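Local coordinates for protein alpha-glucosidase (Bacteroides thetaiotaomicron, PDB 5XFM) that hydrolyses beta-L-arabinopyranosides and alpha-galactosides as a bifunctional, calcium-containing enzyme of glycoside hydrolase family 97, at residues A[155-160]-A[192-197]; A[172-177]-A[453-458]; A[403-408]-A[430-435]. The protein carries 1 engineered substitution. All blocks are in the same frame, centred on the assembly; numbering follows the deposited sequence.

Contact 1 (A[155-160]-A[192-197])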
loop_
_atom_site.group_PDB
_atom_site.type_symbol
_atom_site.label_atom_id
_atom_site.label_comp_id
_atom_site.label_asym_id
_atom_site.label_seq_id
_atom_site.Cartn_x
_atom_site.Cartn_y
_atom_site.Cartn_z
ATOM N N PHE A 155 -11.314 1.494 11.554
ATOM C CA PHE A 155 -11.504 1.395 10.108
ATOM C C PHE A 155 -10.633 0.248 9.608
ATOM O O PHE A 155 -9.503 0.463 9.158
ATOM C CB PHE A 155 -11.130 2.705 9.401
ATOM C CG PHE A 155 -11.944 3.903 9.837
ATOM C CD1 PHE A 155 -11.771 4.466 11.094
ATOM C CD2 PHE A 155 -12.846 4.495 8.970
ATOM C CE1 PHE A 155 -12.508 5.570 11.491
ATOM C CE2 PHE A 155 -13.584 5.604 9.357
ATOM C CZ PHE A 155 -13.413 6.143 10.620
ATOM N N LEU A 156 -11.166 -0.967 9.688
ATOM C CA LEU A 156 -10.396 -2.182 9.440
ATOM C C LEU A 156 -10.987 -3.088 8.362
ATOM O O LEU A 156 -12.205 -3.149 8.181
ATOM C CB LEU A 156 -10.279 -2.990 10.737
ATOM C CG LEU A 156 -9.919 -2.218 12.008
ATOM C CD1 LEU A 156 -10.049 -3.083 13.259
ATOM C CD2 LEU A 156 -8.503 -1.695 11.879
ATOM N N CYS A 157 -10.114 -3.810 7.667
ATOM C CA CYS A 157 -10.547 -4.904 6.808
ATOM C C CYS A 157 -9.955 -6.204 7.349
ATOM O O CYS A 157 -8.778 -6.257 7.730
ATOM C CB CYS A 157 -10.131 -4.673 5.353
ATOM S SG CYS A 157 -8.347 -4.570 5.090
ATOM N N PRO A 158 -10.770 -7.261 7.384
ATOM C CA PRO A 158 -10.379 -8.499 8.053
ATOM C C PRO A 158 -9.411 -9.333 7.237
ATOM O O PRO A 158 -9.354 -9.205 6.014
ATOM C CB PRO A 158 -11.706 -9.229 8.202
ATOM C CG PRO A 158 -12.444 -8.829 6.951
ATOM C CD PRO A 158 -12.095 -7.385 6.746
ATOM N N GLN A 159 -8.636 -10.159 7.927
ATOM C CA GLN A 159 -7.880 -11.217 7.281
ATOM C C GLN A 159 -8.819 -12.399 7.007
ATOM O O GLN A 159 -9.599 -12.787 7.874
ATOM C CB GLN A 159 -6.690 -11.634 8.153
ATOM C CG GLN A 159 -5.968 -12.886 7.680
ATOM C CD GLN A 159 -5.235 -12.693 6.367
ATOM O OE1 GLN A 159 -5.842 -12.381 5.341
ATOM N NE2 GLN A 159 -3.927 -12.913 6.385
ATOM N N SER A 160 -8.756 -12.972 5.809
ATOM C CA SER A 160 -9.689 -14.042 5.448
ATOM C C SER A 160 -9.254 -15.400 5.995
ATOM O O SER A 160 -8.184 -15.526 6.588
ATOM C CB SER A 160 -9.857 -14.132 3.924
ATOM O OG SER A 160 -8.694 -14.654 3.289
ATOM N N GLY A 192 -8.627 -11.732 12.828
ATOM C CA GLY A 192 -8.156 -10.366 12.971
ATOM C C GLY A 192 -8.110 -9.584 11.669
ATOM O O GLY A 192 -8.903 -9.819 10.765
ATOM N N TYR A 193 -7.167 -8.655 11.564
ATOM C CA TYR A 193 -7.177 -7.675 10.481
ATOM C C TYR A 193 -5.799 -7.491 9.854
ATOM O O TYR A 193 -4.782 -7.576 10.541
ATOM C CB TYR A 193 -7.689 -6.336 11.009
ATOM C CG TYR A 193 -8.916 -6.488 11.871
ATOM C CD1 TYR A 193 -10.184 -6.505 11.312
ATOM C CD2 TYR A 193 -8.804 -6.643 13.247
ATOM C CE1 TYR A 193 -11.304 -6.655 12.100
ATOM C CE2 TYR A 193 -9.920 -6.798 14.042
ATOM C CZ TYR A 193 -11.165 -6.803 13.464
ATOM O OH TYR A 193 -12.273 -6.950 14.253
ATOM N N THR A 194 -5.758 -7.233 8.554
ATOM C CA THR A 194 -4.473 -7.009 7.903
ATOM C C THR A 194 -4.095 -5.532 7.915
ATOM O O THR A 194 -4.966 -4.655 7.904
ATOM C CB THR A 194 -4.454 -7.531 6.454
ATOM O OG1 THR A 194 -5.429 -6.837 5.669
ATOM C CG2 THR A 194 -4.710 -9.023 6.436
ATOM N N PHE A 195 -2.787 -5.275 7.952
ATOM C CA PHE A 195 -2.238 -3.920 7.951
ATOM C C PHE A 195 -2.525 -3.214 6.636
ATOM O O PHE A 195 -2.732 -3.872 5.615
ATOM C CB PHE A 195 -0.721 -3.948 8.216
ATOM C CG PHE A 195 -0.349 -4.350 9.619
ATOM C CD1 PHE A 195 -0.923 -3.719 10.715
ATOM C CD2 PHE A 195 0.580 -5.357 9.840
ATOM C CE1 PHE A 195 -0.578 -4.082 12.006
ATOM C CE2 PHE A 195 0.927 -5.728 11.129
ATOM C CZ PHE A 195 0.346 -5.089 12.214
ATOM N N PRO A 196 -2.572 -1.869 6.657
ATOM C CA PRO A 196 -2.501 -1.045 7.871
ATOM C C PRO A 196 -3.874 -0.885 8.509
ATOM O O PRO A 196 -4.893 -1.212 7.890
ATOM C CB PRO A 196 -1.955 0.288 7.352
ATOM C CG PRO A 196 -2.512 0.376 5.955
ATOM C CD PRO A 196 -2.488 -1.046 5.436
ATOM N N CYS A 197 -3.896 -0.388 9.738
ATOM C CA CYS A 197 -5.126 -0.337 10.512
ATOM C C CYS A 197 -5.361 1.051 11.094
ATOM O O CYS A 197 -4.535 1.558 11.847
ATOM C CB CYS A 197 -5.066 -1.375 11.627
ATOM S SG CYS A 197 -4.840 -3.049 11.025
HETATM O O HOH W 1 -7.446 -2.876 8.346
HETATM O O HOH W 2 -7.162 -8.564 4.125
HETATM O O HOH W 3 -10.785 -12.074 10.206
#

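Contact 2 (A[172-177]-A[453-458]). With CA (calcium ion), chain E.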
loop_
_atom_site.group_PDB
_atom_site.type_symbol
_atom_site.label_atom_id
_atom_site.label_comp_id
_atom_site.label_asym_id
_atom_site.label_seq_id
_atom_site.Cartn_x
_atom_site.Cartn_y
_atom_site.Cartn_z
ATOM N N SER A 172 -5.399 -12.875 0.160
ATOM C CA SER A 172 -4.853 -12.054 -0.922
ATOM C C SER A 172 -5.065 -10.564 -0.656
ATOM O O SER A 172 -4.977 -9.743 -1.570
ATOM C CB SER A 172 -5.484 -12.448 -2.266
ATOM O OG SER A 172 -6.901 -12.545 -2.171
ATOM N N TYR A 173 -5.335 -10.230 0.605
ATOM C CA TYR A 173 -5.509 -8.847 1.035
ATOM C C TYR A 173 -6.572 -8.156 0.196
ATOM O O TYR A 173 -6.398 -7.027 -0.267
ATOM C CB TYR A 173 -4.166 -8.100 0.973
ATOM C CG TYR A 173 -3.257 -8.447 2.127
ATOM C CD1 TYR A 173 -2.895 -9.769 2.371
ATOM C CD2 TYR A 173 -2.753 -7.461 2.972
ATOM C CE1 TYR A 173 -2.072 -10.101 3.422
ATOM C CE2 TYR A 173 -1.917 -7.787 4.031
ATOM C CZ TYR A 173 -1.583 -9.110 4.248
ATOM O OH TYR A 173 -0.759 -9.455 5.293
ATOM N N GLU A 174 -7.678 -8.860 -0.007
ATOM C CA GLU A 174 -8.768 -8.347 -0.821
ATOM C C GLU A 174 -10.090 -8.382 -0.057
ATOM O O GLU A 174 -11.026 -9.060 -0.455
ATOM C CB GLU A 174 -8.865 -9.142 -2.133
ATOM C CG GLU A 174 -7.895 -8.647 -3.208
ATOM C CD GLU A 174 -7.640 -9.660 -4.325
ATOM O OE1 GLU A 174 -8.053 -10.827 -4.201
ATOM O OE2 GLU A 174 -7.054 -9.267 -5.355
ATOM N N GLU A 175 -10.165 -7.632 1.040
ATOM C CA GLU A 175 -11.367 -7.638 1.865
ATOM C C GLU A 175 -11.925 -6.234 2.072
ATOM O O GLU A 175 -11.280 -5.235 1.748
ATOM C CB GLU A 175 -11.080 -8.304 3.213
ATOM C CG GLU A 175 -10.464 -9.697 3.081
ATOM C CD GLU A 175 -11.391 -10.718 2.443
ATOM O OE1 GLU A 175 -12.623 -10.633 2.646
ATOM O OE2 GLU A 175 -10.882 -11.606 1.721
ATOM N N GLU A 176 -13.138 -6.165 2.607
ATOM C CA GLU A 176 -13.848 -4.900 2.711
ATOM C C GLU A 176 -13.690 -4.278 4.087
ATOM O O GLU A 176 -13.433 -4.980 5.064
ATOM C CB GLU A 176 -15.330 -5.097 2.407
ATOM C CG GLU A 176 -15.619 -5.465 0.975
ATOM C CD GLU A 176 -17.086 -5.724 0.738
ATOM O OE1 GLU A 176 -17.817 -4.758 0.427
ATOM O OE2 GLU A 176 -17.510 -6.886 0.876
ATOM N N TYR A 177 -13.870 -2.959 4.147
ATOM C CA TYR A 177 -13.753 -2.190 5.385
ATOM C C TYR A 177 -15.095 -1.910 6.050
ATOM O O TYR A 177 -16.139 -1.976 5.410
ATOM C CB TYR A 177 -13.066 -0.846 5.122
ATOM C CG TYR A 177 -11.620 -0.923 4.710
ATOM C CD1 TYR A 177 -11.268 -1.168 3.384
ATOM C CD2 TYR A 177 -10.603 -0.712 5.638
ATOM C CE1 TYR A 177 -9.949 -1.225 2.992
ATOM C CE2 TYR A 177 -9.272 -0.765 5.257
ATOM C CZ TYR A 177 -8.952 -1.021 3.931
ATOM O OH TYR A 177 -7.641 -1.075 3.538
ATOM N N ALA A 453 -2.926 -5.987 -3.326
ATOM C CA ALA A 453 -3.256 -5.987 -1.896
ATOM C C ALA A 453 -4.430 -5.069 -1.568
ATOM O O ALA A 453 -4.410 -4.352 -0.570
ATOM C CB ALA A 453 -2.038 -5.590 -1.073
ATOM N N VAL A 454 -5.460 -5.124 -2.404
ATOM C CA VAL A 454 -6.646 -4.296 -2.248
ATOM C C VAL A 454 -7.721 -4.850 -3.169
ATOM O O VAL A 454 -7.417 -5.576 -4.125
ATOM C CB VAL A 454 -6.366 -2.806 -2.600
ATOM C CG1 VAL A 454 -6.119 -2.642 -4.091
ATOM C CG2 VAL A 454 -7.506 -1.907 -2.165
ATOM N N LEU A 455 -8.973 -4.528 -2.866
ATOM C CA LEU A 455 -10.065 -4.803 -3.774
ATOM C C LEU A 455 -9.935 -3.846 -4.957
ATOM O O LEU A 455 -10.368 -2.695 -4.896
ATOM C CB LEU A 455 -11.408 -4.654 -3.054
ATOM C CG LEU A 455 -11.703 -5.872 -2.177
ATOM C CD1 LEU A 455 -12.792 -5.604 -1.176
ATOM C CD2 LEU A 455 -12.086 -7.043 -3.074
ATOM N N ALA A 456 -9.311 -4.327 -6.026
ATOM C CA ALA A 456 -9.026 -3.483 -7.182
ATOM C C ALA A 456 -10.251 -3.303 -8.076
ATOM O O ALA A 456 -11.321 -3.854 -7.814
ATOM C CB ALA A 456 -7.866 -4.061 -7.987
ATOM N N SER A 457 -10.076 -2.507 -9.124
ATOM C CA SER A 457 -11.149 -2.161 -10.046
ATOM C C SER A 457 -11.786 -3.377 -10.716
ATOM O O SER A 457 -12.927 -3.303 -11.181
ATOM C CB SER A 457 -10.612 -1.190 -11.101
ATOM O OG SER A 457 -9.674 -1.830 -11.949
ATOM N N GLU A 458 -11.047 -4.487 -10.770
ATOM C CA GLU A 458 -11.565 -5.739 -11.331
ATOM C C GLU A 458 -12.873 -6.139 -10.647
ATOM O O GLU A 458 -13.788 -6.661 -11.285
ATOM C CB GLU A 458 -10.525 -6.872 -11.210
ATOM C CG GLU A 458 -10.302 -7.396 -9.785
ATOM C CD GLU A 458 -9.334 -8.574 -9.707
ATOM O OE1 GLU A 458 -9.077 -9.223 -10.748
ATOM O OE2 GLU A 458 -8.838 -8.853 -8.591
HETATM CA CA CA E . -6.591 -9.834 -7.781
HETATM O O HOH W 4 -4.046 -8.862 -4.067
HETATM O O HOH W 5 -8.555 -6.940 -6.152
HETATM O O HOH W 6 -8.289 -11.597 -7.256
HETATM O O HOH W 7 -9.619 -3.976 -0.090
HETATM O O HOH W 8 -8.139 -11.457 -9.533
HETATM O O HOH W 9 -5.372 -11.828 -7.451
HETATM O O HOH W 10 -5.336 -9.757 -9.841
#

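Contact 3 (A[403-408]-A[430-435])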
loop_
_atom_site.group_PDB
_atom_site.type_symbol
_atom_site.label_atom_id
_atom_site.label_comp_id
_atom_site.label_asym_id
_atom_site.label_seq_id
_atom_site.Cartn_x
_atom_site.Cartn_y
_atom_site.Cartn_z
ATOM N N ASP A 403 1.300 -12.900 -9.959
ATOM C CA ASP A 403 0.017 -13.020 -9.273
ATOM C C ASP A 403 -0.092 -14.254 -8.371
ATOM O O ASP A 403 0.739 -15.158 -8.438
ATOM C CB ASP A 403 -1.112 -13.042 -10.304
ATOM C CG ASP A 403 -2.369 -12.351 -9.809
ATOM O OD1 ASP A 403 -2.610 -12.366 -8.581
ATOM O OD2 ASP A 403 -3.109 -11.791 -10.652
ATOM N N PHE A 404 -1.109 -14.255 -7.512
ATOM C CA PHE A 404 -1.543 -15.436 -6.743
ATOM C C PHE A 404 -0.501 -16.047 -5.798
ATOM O O PHE A 404 -0.229 -17.242 -5.866
ATOM C CB PHE A 404 -2.035 -16.537 -7.696
ATOM C CG PHE A 404 -3.209 -16.137 -8.543
ATOM C CD1 PHE A 404 -4.344 -15.586 -7.968
ATOM C CD2 PHE A 404 -3.179 -16.319 -9.915
ATOM C CE1 PHE A 404 -5.426 -15.224 -8.747
ATOM C CE2 PHE A 404 -4.253 -15.948 -10.699
ATOM C CZ PHE A 404 -5.378 -15.403 -10.113
ATOM N N PHE A 405 0.046 -15.251 -4.889
ATOM C CA PHE A 405 1.023 -15.774 -3.930
ATOM C C PHE A 405 0.372 -16.568 -2.793
ATOM O O PHE A 405 -0.849 -16.551 -2.623
ATOM C CB PHE A 405 1.864 -14.642 -3.357
ATOM C CG PHE A 405 2.884 -14.094 -4.318
ATOM C CD1 PHE A 405 2.529 -13.122 -5.248
ATOM C CD2 PHE A 405 4.192 -14.558 -4.307
ATOM C CE1 PHE A 405 3.469 -12.604 -6.137
ATOM C CE2 PHE A 405 5.135 -14.045 -5.196
ATOM C CZ PHE A 405 4.776 -13.066 -6.111
ATOM N N GLY A 406 1.208 -17.254 -2.015
ATOM C CA GLY A 406 0.765 -18.216 -1.014
ATOM C C GLY A 406 0.541 -17.750 0.419
ATOM O O GLY A 406 0.376 -18.568 1.325
ATOM N N GLY A 407 0.573 -16.447 0.658
ATOM C CA GLY A 407 0.274 -15.947 1.988
ATOM C C GLY A 407 1.429 -15.206 2.631
ATOM O O GLY A 407 2.303 -14.689 1.939
ATOM N N ASP A 408 1.458 -15.169 3.959
ATOM C CA ASP A 408 2.365 -14.278 4.674
ATOM C C ASP A 408 3.557 -14.995 5.285
ATOM O O ASP A 408 4.392 -14.372 5.938
ATOM C CB ASP A 408 1.597 -13.524 5.777
ATOM C CG ASP A 408 0.965 -12.224 5.284
ATOM O OD1 ASP A 408 1.346 -11.726 4.203
ATOM O OD2 ASP A 408 0.080 -11.688 5.989
ATOM N N VAL A 430 8.791 -5.045 -11.497
ATOM C CA VAL A 430 7.864 -6.043 -10.974
ATOM C C VAL A 430 6.623 -5.452 -10.305
ATOM O O VAL A 430 6.731 -4.648 -9.388
ATOM C CB VAL A 430 8.563 -6.966 -9.961
ATOM C CG1 VAL A 430 7.556 -7.884 -9.294
ATOM C CG2 VAL A 430 9.642 -7.769 -10.649
ATOM N N ILE A 431 5.450 -5.850 -10.795
ATOM C CA ILE A 431 4.183 -5.600 -10.112
ATOM C C ILE A 431 3.725 -6.879 -9.425
ATOM O O ILE A 431 3.808 -7.953 -10.020
ATOM C CB ILE A 431 3.073 -5.143 -11.082
ATOM C CG1 ILE A 431 3.426 -3.818 -11.752
ATOM C CG2 ILE A 431 1.740 -5.020 -10.358
ATOM C CD1 ILE A 431 2.438 -3.412 -12.820
ATOM N N PHE A 432 3.260 -6.783 -8.180
ATOM C CA PHE A 432 2.655 -7.943 -7.530
ATOM C C PHE A 432 1.137 -7.838 -7.480
ATOM O O PHE A 432 0.583 -6.765 -7.246
ATOM C CB PHE A 432 3.183 -8.134 -6.114
ATOM C CG PHE A 432 4.618 -8.533 -6.058
ATOM C CD1 PHE A 432 5.089 -9.579 -6.834
ATOM C CD2 PHE A 432 5.500 -7.874 -5.221
ATOM C CE1 PHE A 432 6.411 -9.949 -6.780
ATOM C CE2 PHE A 432 6.826 -8.245 -5.166
ATOM C CZ PHE A 432 7.281 -9.280 -5.944
ATOM N N HIS A 433 0.476 -8.971 -7.699
ATOM C CA HIS A 433 -0.969 -9.084 -7.540
ATOM C C HIS A 433 -1.296 -10.338 -6.736
ATOM O O HIS A 433 -0.448 -11.222 -6.588
ATOM C CB HIS A 433 -1.670 -9.124 -8.898
ATOM C CG HIS A 433 -2.092 -7.780 -9.400
ATOM N ND1 HIS A 433 -3.409 -7.466 -9.663
ATOM C CD2 HIS A 433 -1.378 -6.669 -9.690
ATOM C CE1 HIS A 433 -3.486 -6.217 -10.083
ATOM N NE2 HIS A 433 -2.265 -5.711 -10.109
ATOM N N GLY A 434 -2.520 -10.407 -6.218
ATOM C CA GLY A 434 -2.966 -11.543 -5.425
ATOM C C GLY A 434 -2.001 -11.741 -4.289
ATOM O O GLY A 434 -1.564 -12.859 -4.014
ATOM N N CYS A 435 -1.696 -10.638 -3.615
ATOM C CA CYS A 435 -0.469 -10.533 -2.835
ATOM C C CYS A 435 -0.670 -9.865 -1.490
ATOM O O CYS A 435 -1.766 -9.399 -1.154
ATOM C CB CYS A 435 0.580 -9.744 -3.627
ATOM S SG CYS A 435 0.064 -8.037 -4.018
HETATM O O HOH W 10 -5.336 -9.757 -9.841
#

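Contact 1 (A[155-160]-A[192-197])
L156 and Y193 make the main apolar contact, their side chains crossing at about a right angle. Methyl CD1 of L156 sits over the centre of one face of the Y193 ring, 3.6 Å from its centroid, a CH-pi contact only 4° off the ring normal. CG of L156 is anti to the carbonyl carbon (chi1 -45°), and from it the two methyls reach different partners. The other methyl turns to C197, and L156 CD2 to C197 CB is a tight 3.5 Å. Further along, T194 CG2 packs on Q159 CB at 3.7 Å and also lies against Q159 CD and OE1. Two backbone hydrogen bonds flank the pair P158 and Y193. Q159 N to G192 O is short and straight, at 2.9 Å and 166°. T194 N to C157 O is longer, at 3.3 Å. Three waters add bridges between the segments. Water 1 accepts from C157 N at 2.9 Å and donates to P196 O. Water 2 links P158 O with T194 OG1, and water 3 donates to both Q159 O and G192 O. P158 and Y193 thus form a single antiparallel bridge, a non-hydrogen-bonded pair, just beyond neighbouring strands 153-156 and 197-200 in the large antiparallel sheet of the N-terminal domain.

Contact 2 (A[172-177]-A[453-458])
E174 OE2 binds the calcium ion at 2.5 Å, and E458 OE2 meets the same ion from the other segment at 2.6 Å. Water 5 lies 2.9 Å from E174 OE2. The two glutamate side chains cross at about a right angle, their carboxylate planes 64° apart, and each uses one oxygen on the metal. The E174 chain is extended beyond CG (chi2 161°), which carries CD out toward the ion. Its second oxygen, OE1, accepts from S172 OG at 2.9 Å, met from above the carboxylate plane, and from water 6. These two bonds probably limit rotation of the carboxylate. Waters 6, 8, 9 and 10 are also ligands, and E452 completes the site. Water 8 donates to E458 OE1 as well.

The calcium thus joins a loop of the N-terminal domain (galactose mutarotase clan) to the loop after strand 448-451 of the TIM barrel. It lies at the end of the barrel where the strands finish, the end that carries the active site in TIM-barrel enzymes.

No direct hydrogen bond links the two loops, and water does much of the joining. A456 N donates to water 5 at 2.7 Å, and V454 O lies within bonding distance of that water. Water 7 accepts from L455 N and donates to E175 O. Water 4 accepts from A453 N and lies close to S172 O.

Packing adds to the waters. The L455 methyls lie against backbone carbonyls, CD1 on E175 O at 3.3 Å and CD2 on E174 O; CD1 also touches E176 CG. Y173 CB meets A453 CB at 3.9 Å. The Y173 hydroxyl is bonded to D408 and R439, and the carboxylates of E175 and E176 turn to K170 and H465.

Contact 3 (A[403-408]-A[430-435])
D403 lies obliquely across H433, its carboxylate plane turned 72° from the imidazole plane. D403 CG approaches H433 CB at 3.4 Å, while OD1 lies over the peptide that joins H433 to G434. Glycine fits at 434 because a CB there would clash with that oxygen. OD1 also accepts from F404 N at 2.6 Å, on the anti side and close to the carboxylate plane. OD2 takes a bond from water 10 at 3.1 Å, and the same water is bonded to H433 ND1 at 3.0 Å.

F405 CG lies anti to its carbonyl carbon (chi1 -74°), directing the ring to F432. The two rings stand at 89° to each other and meet obliquely, F405 CE1 to F432 CD1 at 3.5 Å. Y416 of helix 410-425 packs on both. The edge of the F405 ring points at H433 O. F405 N donates to G434 O at 3.0 Å, and F404 N gives a weak second bond to H433 O.

An alanine at D403 would probably leave F404 N with only its weak bond and water 10 without its acid partner.

Water 10 is also a calcium ligand. The carboxylate and the imidazole therefore form a second shell that would help position the metal's water.

In the fold
Along the chain, contact 1 closes within the N-terminal domain before contact 3 opens in the TIM barrel. The segments of contacts 1 and 2 alternate, and contact 3 is nested inside the long loop closed by contact 2. Centre to centre, contact 2 lies about 11 Å from contact 1 and about 12 Å from contact 3, while contacts 1 and 3 are about 17 Å apart. Segment 172-177 leads into strand 178-182, the edge strand beside 153-156, so contact 2 joins that sheet to the barrel. Contact 3 spans neighbouring parallel strands 399-403 and 429-432. Y173 bonded to D408, and the shared water 10, link contacts 2 and 3 at two points, the second at the calcium, where the domains meet.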